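Local coordinates for protein putative histidinol-phosphate aminotransferase (Erwinia carotovora atroseptica, PDB 3LY1) that binds pyridoxal 5'-phosphate and probably acts as a transaminase, at residues T117-L122 with K133-A138; S195-I198 with N204-L207; V271-L276 with N293-Q298. All blocks are in the same frame, centred on the assembly; numbering follows the deposited sequence. Where two conformers were deposited one is given.

Contact 1: T117-L122 with K133-A138; sequences TKVKML and KAAVAA
Thr117 and Val119, alternate residues on one face of the strand, both turn a methyl group to Ala135 on the helix that follows. Thr117 CG2 lies 4.0 Å from Ala135 CB, and Val119 CG2 lies 4.2 Å from the same atom, so a single small methyl receives both strand side chains. In Thr117 the methyl branch is the one that reaches the helix: chi1 of -61° sets CG2 anti to the backbone N and keeps OG1 beside that nitrogen. This is the close part of the contact, and it is slight, with 81 Å² buried over both sides and no hydrogen bond across it. Between the two segments nothing else touches. Lys118 points to the other face of the strand, where its NZ forms a salt bridge with Glu106, while Ala134 and Ala137 lie on the exposed side of the helix. The backbones stay well apart, the CA atoms of Thr117 and Ala135 being 7.4 Å from each other. Strand 115-119 is an outermost strand of the chain's mixed seven-stranded sheet, hydrogen-bonded to strand 94-98; helix 129-137 packs over the sheet face here, Ala135 and Val136 resting on Val96, and Val136 reaching on to strand 143-148 and Trp166 of helix 160-168.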
loop_
_atom_site.group_PDB
_atom_site.type_symbol
_atom_site.label_atom_id
_atom_site.label_comp_id
_atom_site.label_asym_id
_atom_site.label_seq_id
_atom_site.Cartn_x
_atom_site.Cartn_y
_atom_site.Cartn_z
ATOM N N THR A 117 22.110 -6.449 -14.935
ATOM C CA THR A 117 22.979 -6.143 -16.061
ATOM C C THR A 117 22.777 -4.678 -16.430
ATOM O O THR A 117 21.742 -4.306 -17.002
ATOM C CB THR A 117 22.673 -7.092 -17.254
ATOM O OG1 THR A 117 22.921 -8.450 -16.862
ATOM C CG2 THR A 117 23.551 -6.755 -18.483
ATOM N N LYS A 118 23.750 -3.840 -16.068
ATOM C CA LYS A 118 23.684 -2.414 -16.315
ATOM C C LYS A 118 24.472 -2.082 -17.576
ATOM O O LYS A 118 25.593 -2.576 -17.759
ATOM C CB LYS A 118 24.261 -1.620 -15.133
ATOM C CG LYS A 118 23.406 -1.634 -13.895
ATOM C CD LYS A 118 24.096 -0.866 -12.748
ATOM C CE LYS A 118 23.379 -1.151 -11.453
ATOM N NZ LYS A 118 23.842 -0.262 -10.368
ATOM N N VAL A 119 23.866 -1.281 -18.446
ATOM C CA VAL A 119 24.449 -0.864 -19.699
ATOM C C VAL A 119 24.841 0.609 -19.606
ATOM O O VAL A 119 24.012 1.487 -19.310
ATOM C CB VAL A 119 23.458 -1.081 -20.874
ATOM C CG1 VAL A 119 24.057 -0.564 -22.191
ATOM C CG2 VAL A 119 23.061 -2.562 -20.947
ATOM N N LYS A 120 26.121 0.863 -19.855
ATOM C CA LYS A 120 26.685 2.208 -19.751
ATOM C C LYS A 120 25.866 3.190 -20.587
ATOM O O LYS A 120 25.372 2.838 -21.647
ATOM C CB LYS A 120 28.155 2.178 -20.176
ATOM C CG LYS A 120 28.932 3.471 -19.936
ATOM C CD LYS A 120 30.373 3.376 -20.483
ATOM C CE LYS A 120 31.177 4.654 -20.166
ATOM N NZ LYS A 120 32.574 4.303 -19.723
HETATM N N MSE A 121 25.669 4.401 -20.085
HETATM C CA MSE A 121 24.990 5.431 -20.859
HETATM C C MSE A 121 25.857 5.862 -22.063
HETATM O O MSE A 121 27.092 5.711 -22.039
HETATM C CB MSE A 121 24.716 6.679 -20.014
HETATM C CG MSE A 121 23.959 6.420 -18.701
HETATM SE SE MSE A 121 22.378 5.315 -18.812
HETATM C CE MSE A 121 21.077 6.707 -19.107
ATOM N N LEU A 122 25.210 6.358 -23.111
ATOM C CA LEU A 122 25.929 6.945 -24.243
ATOM C C LEU A 122 26.578 8.231 -23.777
ATOM O O LEU A 122 26.238 8.741 -22.702
ATOM C CB LEU A 122 25.008 7.190 -25.459
ATOM C CG LEU A 122 24.494 5.883 -26.091
ATOM C CD1 LEU A 122 23.608 6.181 -27.268
ATOM C CD2 LEU A 122 25.628 4.918 -26.496
ATOM N N LYS A 133 19.446 -3.923 -25.993
ATOM C CA LYS A 133 19.026 -5.015 -26.870
ATOM C C LYS A 133 20.032 -6.145 -26.869
ATOM O O LYS A 133 19.635 -7.281 -26.817
ATOM C CB LYS A 133 18.897 -4.577 -28.301
ATOM C CG LYS A 133 17.770 -3.671 -28.635
ATOM C CD LYS A 133 17.931 -3.355 -30.134
ATOM C CE LYS A 133 16.863 -2.431 -30.647
ATOM N NZ LYS A 133 17.030 -2.183 -32.126
ATOM N N ALA A 134 21.314 -5.809 -26.983
ATOM C CA ALA A 134 22.412 -6.802 -27.038
ATOM C C ALA A 134 22.516 -7.595 -25.718
ATOM O O ALA A 134 22.842 -8.800 -25.705
ATOM C CB ALA A 134 23.750 -6.091 -27.365
ATOM N N ALA A 135 22.269 -6.918 -24.607
ATOM C CA ALA A 135 22.309 -7.547 -23.278
ATOM C C ALA A 135 21.232 -8.603 -23.152
ATOM O O ALA A 135 21.486 -9.664 -22.558
ATOM C CB ALA A 135 22.136 -6.495 -22.185
ATOM N N VAL A 136 20.037 -8.333 -23.700
ATOM C CA VAL A 136 18.961 -9.337 -23.749
ATOM C C VAL A 136 19.265 -10.467 -24.730
ATOM O O VAL A 136 19.093 -11.652 -24.388
ATOM C CB VAL A 136 17.605 -8.678 -24.122
ATOM C CG1 VAL A 136 16.516 -9.720 -24.431
ATOM C CG2 VAL A 136 17.134 -7.742 -23.001
ATOM N N ALA A 137 19.720 -10.104 -25.942
ATOM C CA ALA A 137 19.953 -11.086 -26.996
ATOM C C ALA A 137 21.058 -12.050 -26.570
ATOM O O ALA A 137 21.022 -13.253 -26.952
ATOM C CB ALA A 137 20.309 -10.369 -28.358
ATOM N N ALA A 138 22.012 -11.576 -25.765
ATOM C CA ALA A 138 23.179 -12.397 -25.385
ATOM C C ALA A 138 22.881 -13.356 -24.239
ATOM O O ALA A 138 23.690 -14.223 -23.954
ATOM C CB ALA A 138 24.388 -11.500 -25.018
#

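Contact 2: S195-I198 with N204-L207; sequences SPMI and NIIL
Ile198 drives its CD1 between Ile205 and Leu207, two strand residues whose side chains leave the same face. The methyl lies 3.8 Å from Leu207 CB and 4.0 Å from Ile205 CG2. Its conformation explains the reach: chi2 of 162° extends the CG1-CD1 branch to its full length, delivering CD1 to both partners. The stem takes part as well, with Ile198 CG1 4.0 Å from Ile205 CB, and the Ile198 side chain runs at a slant to both of its neighbours. Ile205 divides its side chain: CB and CG2 take Ile198, while the extended CG1-CD1 branch goes on to Met197, a selenomethionine, where CD1 meets Met197 CB at 3.6 Å. Beyond CB, in one of its two conformers, the Met197 chain bends so that its selenium end leads away from the strand. The helix and strand belong to a beta-alpha-beta unit in which helix 195-199 connects strand 174-179 to its parallel neighbour 205-210, within the large sheet of the PLP-binding fold; the side chain of Leu207 is about 10 Å from the bound pyridoxal 5'-phosphate. At the Ser195 end of the contact, Leu207 has CG anti to its backbone nitrogen (chi1 171°), and the next bond directs CD2 to Ser195, 3.8 Å from its CB. Ser195 meets the leucine mainly through that carbon, and its OG is hydrogen-bonded to His64 ND1. Ile206, on the reverse face of the strand, packs against Ala84 and Tyr88 of helix 76-88 and against Val231 and Met235 of helix 229-235.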
loop_
_atom_site.group_PDB
_atom_site.type_symbol
_atom_site.label_atom_id
_atom_site.label_comp_id
_atom_site.label_asym_id
_atom_site.label_seq_id
_atom_site.Cartn_x
_atom_site.Cartn_y
_atom_site.Cartn_z
ATOM N N SER A 195 1.233 2.946 -24.171
ATOM C CA SER A 195 -0.126 2.470 -23.944
ATOM C C SER A 195 -0.877 1.864 -25.150
ATOM O O SER A 195 -1.510 0.802 -25.002
ATOM C CB SER A 195 -0.977 3.579 -23.306
ATOM O OG SER A 195 -2.178 3.029 -22.808
ATOM N N PRO A 196 -0.820 2.518 -26.337
ATOM C CA PRO A 196 -1.559 1.907 -27.437
ATOM C C PRO A 196 -1.056 0.494 -27.827
ATOM O O PRO A 196 -1.853 -0.293 -28.332
ATOM C CB PRO A 196 -1.401 2.914 -28.572
ATOM C CG PRO A 196 -1.225 4.216 -27.880
ATOM C CD PRO A 196 -0.351 3.862 -26.697
HETATM N N MSE A 197 0.217 0.161 -27.585
HETATM C CA MSE A 197 0.704 -1.190 -27.889
HETATM C C MSE A 197 -0.010 -2.247 -27.013
HETATM O O MSE A 197 -0.219 -3.381 -27.429
HETATM C CB MSE A 197 2.231 -1.273 -27.739
HETATM C CG MSE A 197 3.014 -0.233 -28.572
HETATM SE SE MSE A 197 2.661 -0.334 -30.473
HETATM C CE MSE A 197 1.684 1.325 -30.790
ATOM N N ILE A 198 -0.413 -1.869 -25.814
ATOM C CA ILE A 198 -1.152 -2.790 -24.923
ATOM C C ILE A 198 -2.624 -2.910 -25.375
ATOM O O ILE A 198 -3.208 -4.007 -25.451
ATOM C CB ILE A 198 -1.060 -2.327 -23.453
ATOM C CG1 ILE A 198 0.407 -2.330 -22.984
ATOM C CG2 ILE A 198 -1.984 -3.203 -22.532
ATOM C CD1 ILE A 198 0.678 -1.486 -21.701
ATOM N N ASN A 204 3.901 -8.533 -23.689
ATOM C CA ASN A 204 5.244 -8.385 -23.152
ATOM C C ASN A 204 5.533 -6.977 -22.623
ATOM O O ASN A 204 6.701 -6.570 -22.537
ATOM C CB ASN A 204 6.272 -8.810 -24.205
ATOM C CG ASN A 204 6.355 -7.866 -25.418
ATOM O OD1 ASN A 204 5.452 -7.097 -25.693
ATOM N ND2 ASN A 204 7.440 -7.984 -26.179
ATOM N N ILE A 205 4.486 -6.234 -22.266
ATOM C CA ILE A 205 4.655 -4.884 -21.742
ATOM C C ILE A 205 3.838 -4.668 -20.475
ATOM O O ILE A 205 2.639 -4.936 -20.470
ATOM C CB ILE A 205 4.157 -3.777 -22.715
ATOM C CG1 ILE A 205 4.664 -3.984 -24.134
ATOM C CG2 ILE A 205 4.516 -2.390 -22.139
ATOM C CD1 ILE A 205 4.077 -2.989 -25.192
ATOM N N ILE A 206 4.494 -4.145 -19.432
ATOM C CA ILE A 206 3.859 -3.564 -18.232
ATOM C C ILE A 206 4.141 -2.039 -18.270
ATOM O O ILE A 206 5.294 -1.589 -18.270
ATOM C CB ILE A 206 4.430 -4.242 -16.906
ATOM C CG1 ILE A 206 4.143 -5.748 -16.887
ATOM C CG2 ILE A 206 3.931 -3.549 -15.619
ATOM C CD1 ILE A 206 5.124 -6.617 -15.931
ATOM N N LEU A 207 3.077 -1.262 -18.364
ATOM C CA LEU A 207 3.130 0.179 -18.218
ATOM C C LEU A 207 2.798 0.520 -16.792
ATOM O O LEU A 207 1.775 0.075 -16.248
ATOM C CB LEU A 207 2.121 0.839 -19.131
ATOM C CG LEU A 207 1.856 2.333 -19.006
ATOM C CD1 LEU A 207 3.158 3.138 -19.181
ATOM C CD2 LEU A 207 0.819 2.727 -20.032
#

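Contact 3: V271-L276 with N293-Q298; sequences VSRQIL and NFVFHQ
Leu276 and Val295 meet tip to tip where the long helix 259-283 packs on strand 294-298, one half of a two-stranded antiparallel sheet completed by strand 327-331. Helix and sheet belong to what is, as in other fold type I aminotransferases, the C-terminal small domain. Val295 loses 52 Å² to the helix segment and Leu276 loses 50 Å² to the strand segment. The touching is done by one leucine methyl: CD2 sits 3.8 Å from Val295 CB and equally close to Val295 CG2. With CG anti to the backbone N (chi1 180°), the leucine is carried out toward the strand, and CD2 is the branch that arrives at Val295. Val295 also touches Leu277 and Leu280 of the same helix, while Met345 of helix 335-350 packs against Leu276. Arg273, one turn earlier, adds 34 Å² through its aliphatic stem, with CG 4.4 Å from Val295 CG2. Its chain is extended through chi2 and then bends at chi3 (-68°), and every nitrogen of the buried guanidinium has a partner: NE bonds Ser290 OG, NH1 forms a salt bridge with Asp270, and NH2 bonds the carbonyl oxygen of Gly292, two residues before the strand.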
loop_
_atom_site.group_PDB
_atom_site.type_symbol
_atom_site.label_atom_id
_atom_site.label_comp_id
_atom_site.label_asym_id
_atom_site.label_seq_id
_atom_site.Cartn_x
_atom_site.Cartn_y
_atom_site.Cartn_z
ATOM N N VAL A 271 6.955 26.927 -17.087
ATOM C CA VAL A 271 7.444 28.233 -16.689
ATOM C C VAL A 271 8.640 28.086 -15.727
ATOM O O VAL A 271 9.636 28.775 -15.892
ATOM C CB VAL A 271 6.338 29.082 -16.037
ATOM C CG1 VAL A 271 6.925 30.421 -15.501
ATOM C CG2 VAL A 271 5.160 29.318 -17.044
ATOM N N SER A 272 8.510 27.218 -14.720
ATOM C CA SER A 272 9.569 27.021 -13.747
ATOM C C SER A 272 10.847 26.520 -14.418
ATOM O O SER A 272 11.941 26.960 -14.064
ATOM C CB SER A 272 9.141 26.054 -12.646
ATOM O OG SER A 272 8.163 26.683 -11.827
ATOM N N ARG A 273 10.697 25.591 -15.377
ATOM C CA ARG A 273 11.830 25.042 -16.110
ATOM C C ARG A 273 12.644 26.150 -16.787
ATOM O O ARG A 273 13.861 26.194 -16.625
ATOM C CB ARG A 273 11.379 24.054 -17.187
ATOM C CG ARG A 273 12.548 23.318 -17.846
ATOM C CD ARG A 273 12.120 22.436 -19.018
ATOM N NE ARG A 273 11.314 21.261 -18.653
ATOM C CZ ARG A 273 10.009 21.125 -18.892
ATOM N NH1 ARG A 273 9.304 22.089 -19.462
ATOM N NH2 ARG A 273 9.392 20.018 -18.537
ATOM N N GLN A 274 11.974 27.023 -17.532
ATOM C CA GLN A 274 12.685 28.083 -18.240
ATOM C C GLN A 274 13.436 29.043 -17.285
ATOM O O GLN A 274 14.511 29.534 -17.632
ATOM C CB GLN A 274 11.732 28.823 -19.183
ATOM C CG GLN A 274 11.139 27.903 -20.275
ATOM C CD GLN A 274 12.210 27.238 -21.137
ATOM O OE1 GLN A 274 13.008 27.918 -21.773
ATOM N NE2 GLN A 274 12.241 25.909 -21.142
ATOM N N ILE A 275 12.902 29.275 -16.095
ATOM C CA ILE A 275 13.608 30.101 -15.122
ATOM C C ILE A 275 14.927 29.468 -14.696
ATOM O O ILE A 275 15.950 30.138 -14.628
ATOM C CB ILE A 275 12.753 30.366 -13.880
ATOM C CG1 ILE A 275 11.574 31.250 -14.282
ATOM C CG2 ILE A 275 13.569 31.070 -12.755
ATOM C CD1 ILE A 275 10.508 31.374 -13.191
ATOM N N LEU A 276 14.901 28.175 -14.406
ATOM C CA LEU A 276 16.125 27.472 -14.057
ATOM C C LEU A 276 17.124 27.409 -15.225
ATOM O O LEU A 276 18.334 27.642 -15.010
ATOM C CB LEU A 276 15.806 26.090 -13.502
ATOM C CG LEU A 276 17.030 25.250 -13.109
ATOM C CD1 LEU A 276 17.913 25.922 -12.046
ATOM C CD2 LEU A 276 16.498 23.920 -12.615
ATOM N N ASN A 293 9.555 16.991 -14.376
ATOM C CA ASN A 293 9.455 18.139 -13.451
ATOM C C ASN A 293 10.757 18.332 -12.644
ATOM O O ASN A 293 10.739 18.668 -11.454
ATOM C CB ASN A 293 8.192 18.020 -12.562
ATOM C CG ASN A 293 8.199 16.809 -11.629
ATOM O OD1 ASN A 293 9.039 15.928 -11.743
ATOM N ND2 ASN A 293 7.248 16.784 -10.680
ATOM N N PHE A 294 11.888 18.110 -13.321
ATOM C CA PHE A 294 13.223 18.258 -12.722
ATOM C C PHE A 294 14.281 18.441 -13.817
ATOM O O PHE A 294 14.019 18.128 -14.976
ATOM C CB PHE A 294 13.597 17.034 -11.883
ATOM C CG PHE A 294 13.440 15.708 -12.632
ATOM C CD1 PHE A 294 12.211 15.067 -12.668
ATOM C CD2 PHE A 294 14.511 15.122 -13.271
ATOM C CE1 PHE A 294 12.045 13.869 -13.341
ATOM C CE2 PHE A 294 14.376 13.903 -13.934
ATOM C CZ PHE A 294 13.132 13.285 -13.985
ATOM N N VAL A 295 15.459 18.954 -13.451
ATOM C CA VAL A 295 16.522 19.199 -14.411
ATOM C C VAL A 295 17.797 18.588 -13.855
ATOM O O VAL A 295 18.090 18.685 -12.625
ATOM C CB VAL A 295 16.716 20.736 -14.679
ATOM C CG1 VAL A 295 18.013 21.026 -15.558
ATOM C CG2 VAL A 295 15.481 21.355 -15.296
ATOM N N PHE A 296 18.529 17.914 -14.731
ATOM C CA PHE A 296 19.796 17.323 -14.370
ATOM C C PHE A 296 20.841 18.240 -14.984
ATOM O O PHE A 296 20.833 18.474 -16.185
ATOM C CB PHE A 296 19.876 15.890 -14.904
ATOM C CG PHE A 296 20.834 14.985 -14.158
ATOM C CD1 PHE A 296 20.658 14.710 -12.807
ATOM C CD2 PHE A 296 21.842 14.319 -14.847
ATOM C CE1 PHE A 296 21.508 13.815 -12.133
ATOM C CE2 PHE A 296 22.704 13.414 -14.169
ATOM C CZ PHE A 296 22.529 13.173 -12.829
ATOM N N HIS A 297 21.683 18.838 -14.151
ATOM C CA HIS A 297 22.762 19.715 -14.640
ATOM C C HIS A 297 24.109 19.438 -13.986
ATOM O O HIS A 297 24.193 18.818 -12.903
ATOM C CB HIS A 297 22.391 21.186 -14.540
ATOM C CG HIS A 297 22.432 21.779 -13.155
ATOM N ND1 HIS A 297 23.590 22.273 -12.593
ATOM C CD2 HIS A 297 21.441 22.050 -12.266
ATOM C CE1 HIS A 297 23.314 22.812 -11.408
ATOM N NE2 HIS A 297 22.012 22.692 -11.185
ATOM N N GLN A 298 25.148 19.910 -14.679
ATOM C CA GLN A 298 26.515 19.669 -14.293
ATOM C C GLN A 298 26.962 20.677 -13.251
ATOM O O GLN A 298 26.382 21.760 -13.127
ATOM C CB GLN A 298 27.421 19.745 -15.533
ATOM C CG GLN A 298 28.739 19.024 -15.373
ATOM C CD GLN A 298 29.611 19.105 -16.638
ATOM O OE1 GLN A 298 29.104 19.089 -17.746
ATOM N NE2 GLN A 298 30.921 19.197 -16.451
#

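How the contacts relate
Followed from the N terminus, the three contacts come in series, each closing before the next opens, so none nests or crosses. Contact 1 closes a ten-residue connection, bringing helix 129-137 back to strand 115-119 at one margin of the large sheet. Contact 2 closes a tighter five-residue link, setting helix 195-199 against strand 205-210 further inside that same sheet; the two centres are 21 Å apart. Contact 3 spans sixteen residues and joins helix 259-283 to the small antiparallel sheet. Its centre is about 30 Å from that of contact 2, across the centre of the chain. No two contacts touch.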